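Local coordinates for cysteine protease S273R (African swine fever virus pig/Kenya/KEN-50/1950, PDB 6LJ9), which cleaves the viral pp220 and pp62 polyprotein precursors into core-shell proteins as a cysteine protease of the Ulp1-like peptidase C63 family, at the interface of chains A and B. Numbering follows the deposited sequence. Chains: chain A/B, Cysteine protease S273R.

The interface of chains A and B. Residues chain A 177-180, 246; chain B 175, 177-180, 182, 243, 246, 249.
One face of the B:Arg177 guanidinium carries the amide oxygen OD1 of B:Asn246, offset toward the rim. Its edges meet the carboxylate of B:Asp175 and the main-chain oxygen of B:Arg243, both in plane. In chain A the guanidinium of A:Arg177 has the amide nitrogen ND2 of A:Asn246 over one face instead. A:Asp179 OD2 lies in plane at the ring edge of B:Tyr249, the carboxylate turned 77° from the ring.

B:Arg177, bent at chi3, grips B:Asp175 side-on. B:Arg177 NE makes a salt bridge to B:Asp175 OD1 at 2.7 Å. B:Arg177 NH2 donates a hydrogen bond to B:Asp175 OD2 at 3.0 Å. Both nitrogens come from above the carboxylate plane. B:Arg177 NH2 also donates to B:Arg243 O at 2.8 Å. B:Arg243 NH2 takes the anti lone pair of B:Asp175 OD2 at 2.9 Å. This network should hold both guanidinium groups in place.

The same B:Arg243 NH2 reaches across to A:Asp179 OD1 at 3.3 Å, a salt bridge between side chains that cross at about a right angle. The nearby arginines would tend to keep A:Asp179 charged, but this residue is poorly ordered. Beside it, B:Asp179 N donates to A:Cys180 O at 3.2 Å, in the carbonyl plane on a lone pair. A:Cys180 SG packs on B:Cys180 CB at 3.4 Å. The SG of A:Cys180 is anti to the carbonyl carbon (chi1 -75°), that of B:Cys180 anti to the backbone N (chi1 162°). The two copies meet unequally here; the whole interface is not an exact two-fold. The pairing may be a crystal contact.

The patch joins the loops between strands 169-175 and 181-186 of both chains. The end of helix 232-244 in chain B supplies B:Arg243. The patch centre lies about 25 Å from the active-site B:His168.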
loop_
_atom_site.group_PDB
_atom_site.type_symbol
_atom_site.label_atom_id
_atom_site.label_comp_id
_atom_site.label_asym_id
_atom_site.label_seq_id
_atom_site.Cartn_x
_atom_site.Cartn_y
_atom_site.Cartn_z
ATOM N N ARG A 177 -3.198 -9.340 5.619
ATOM C CA ARG A 177 -3.645 -7.957 5.659
ATOM C C ARG A 177 -4.906 -7.844 6.507
ATOM O O ARG A 177 -5.730 -8.761 6.552
ATOM C CB ARG A 177 -3.922 -7.441 4.246
ATOM C CG ARG A 177 -2.746 -7.563 3.290
ATOM C CD ARG A 177 -3.177 -7.362 1.841
ATOM N NE ARG A 177 -4.053 -8.434 1.372
ATOM C CZ ARG A 177 -4.431 -8.590 0.107
ATOM N NH1 ARG A 177 -4.008 -7.746 -0.823
ATOM N NH2 ARG A 177 -5.230 -9.594 -0.230
ATOM N N GLY A 178 -5.040 -6.711 7.192
ATOM C CA GLY A 178 -6.246 -6.408 7.939
ATOM C C GLY A 178 -6.405 -7.124 9.265
ATOM O O GLY A 178 -5.429 -7.335 9.991
ATOM N N ASP A 179 -7.640 -7.513 9.584
ATOM C CA ASP A 179 -7.993 -7.996 10.913
ATOM C C ASP A 179 -8.124 -9.508 11.011
ATOM O O ASP A 179 -7.932 -10.059 12.100
ATOM C CB ASP A 179 -9.309 -7.359 11.373
ATOM C CG ASP A 179 -9.120 -5.957 11.903
ATOM O OD1 ASP A 179 -8.018 -5.659 12.407
ATOM O OD2 ASP A 179 -10.070 -5.155 11.818
ATOM N N CYS A 180 -8.455 -10.196 9.921
ATOM C CA CYS A 180 -8.593 -11.649 9.935
ATOM C C CYS A 180 -7.837 -12.229 8.753
ATOM O O CYS A 180 -8.090 -11.853 7.605
ATOM C CB CYS A 180 -10.064 -12.071 9.898
ATOM S SG CYS A 180 -10.922 -11.849 11.472
ATOM N N ASN A 246 -6.925 -7.337 -4.172
ATOM C CA ASN A 246 -8.020 -7.274 -3.203
ATOM C C ASN A 246 -9.347 -7.773 -3.770
ATOM O O ASN A 246 -10.411 -7.260 -3.413
ATOM C CB ASN A 246 -8.184 -5.861 -2.633
ATOM C CG ASN A 246 -7.096 -5.505 -1.638
ATOM O OD1 ASN A 246 -6.273 -4.624 -1.889
ATOM N ND2 ASN A 246 -7.087 -6.188 -0.500
ATOM N N ASP B 175 -11.148 -0.320 8.670
ATOM C CA ASP B 175 -10.164 -1.201 8.054
ATOM C C ASP B 175 -10.894 -2.144 7.105
ATOM O O ASP B 175 -11.646 -3.020 7.546
ATOM C CB ASP B 175 -9.388 -1.972 9.120
ATOM C CG ASP B 175 -8.201 -2.725 8.552
ATOM O OD1 ASP B 175 -7.972 -2.659 7.325
ATOM O OD2 ASP B 175 -7.489 -3.384 9.339
ATOM N N ARG B 177 -9.151 -3.916 4.700
ATOM C CA ARG B 177 -8.063 -4.677 4.098
ATOM C C ARG B 177 -8.185 -6.174 4.345
ATOM O O ARG B 177 -7.837 -6.973 3.471
ATOM C CB ARG B 177 -6.714 -4.183 4.633
ATOM C CG ARG B 177 -6.366 -2.751 4.262
ATOM C CD ARG B 177 -5.181 -2.253 5.074
ATOM N NE ARG B 177 -5.474 -2.249 6.504
ATOM C CZ ARG B 177 -4.668 -1.744 7.431
ATOM N NH1 ARG B 177 -3.513 -1.196 7.079
ATOM N NH2 ARG B 177 -5.015 -1.783 8.711
ATOM N N GLY B 178 -8.668 -6.579 5.517
ATOM C CA GLY B 178 -8.675 -7.972 5.900
ATOM C C GLY B 178 -9.958 -8.689 5.531
ATOM O O GLY B 178 -10.869 -8.136 4.909
ATOM N N ASP B 179 -10.024 -9.958 5.940
ATOM C CA ASP B 179 -11.200 -10.762 5.643
ATOM C C ASP B 179 -12.390 -10.363 6.501
ATOM O O ASP B 179 -13.534 -10.613 6.105
ATOM C CB ASP B 179 -10.892 -12.251 5.826
ATOM C CG ASP B 179 -11.886 -13.148 5.100
ATOM O OD1 ASP B 179 -12.179 -12.884 3.915
ATOM O OD2 ASP B 179 -12.371 -14.123 5.712
ATOM N N CYS B 180 -12.145 -9.744 7.654
ATOM C CA CYS B 180 -13.187 -9.183 8.507
ATOM C C CYS B 180 -12.950 -7.682 8.605
ATOM O O CYS B 180 -11.997 -7.242 9.259
ATOM C CB CYS B 180 -13.178 -9.825 9.891
ATOM S SG CYS B 180 -14.050 -8.870 11.149
ATOM N N SER B 182 -13.596 -3.903 9.863
ATOM C CA SER B 182 -13.914 -3.384 11.183
ATOM C C SER B 182 -14.077 -1.874 11.131
ATOM O O SER B 182 -13.306 -1.176 10.466
ATOM C CB SER B 182 -12.830 -3.756 12.201
ATOM O OG SER B 182 -11.559 -3.282 11.789
ATOM N N ARG B 243 -2.662 1.730 13.024
ATOM C CA ARG B 243 -3.512 0.840 12.240
ATOM C C ARG B 243 -3.089 0.830 10.776
ATOM O O ARG B 243 -3.178 -0.205 10.103
ATOM C CB ARG B 243 -4.978 1.255 12.366
ATOM C CG ARG B 243 -5.526 1.220 13.785
ATOM C CD ARG B 243 -5.758 -0.196 14.281
ATOM N NE ARG B 243 -6.825 -0.869 13.546
ATOM C CZ ARG B 243 -6.624 -1.816 12.636
ATOM N NH1 ARG B 243 -5.392 -2.210 12.350
ATOM N NH2 ARG B 243 -7.655 -2.373 12.017
ATOM N N ASN B 246 -0.439 -1.472 10.322
ATOM C CA ASN B 246 -0.884 -2.831 10.614
ATOM C C ASN B 246 -0.613 -3.243 12.057
ATOM O O ASN B 246 -0.307 -4.405 12.329
ATOM C CB ASN B 246 -0.261 -3.841 9.643
ATOM C CG ASN B 246 -0.936 -3.830 8.284
ATOM O OD1 ASN B 246 -1.972 -4.470 8.089
ATOM N ND2 ASN B 246 -0.357 -3.099 7.338
ATOM N N TYR B 249 -5.866 -3.568 16.430
ATOM C CA TYR B 249 -6.603 -2.830 17.450
ATOM C C TYR B 249 -6.559 -3.526 18.802
ATOM O O TYR B 249 -6.754 -2.870 19.833
ATOM C CB TYR B 249 -8.058 -2.622 17.013
ATOM C CG TYR B 249 -8.811 -3.897 16.681
ATOM C CD1 TYR B 249 -9.217 -4.775 17.682
ATOM C CD2 TYR B 249 -9.133 -4.212 15.370
ATOM C CE1 TYR B 249 -9.907 -5.932 17.383
ATOM C CE2 TYR B 249 -9.826 -5.368 15.062
ATOM C CZ TYR B 249 -10.209 -6.223 16.072
ATOM O OH TYR B 249 -10.898 -7.375 15.766
#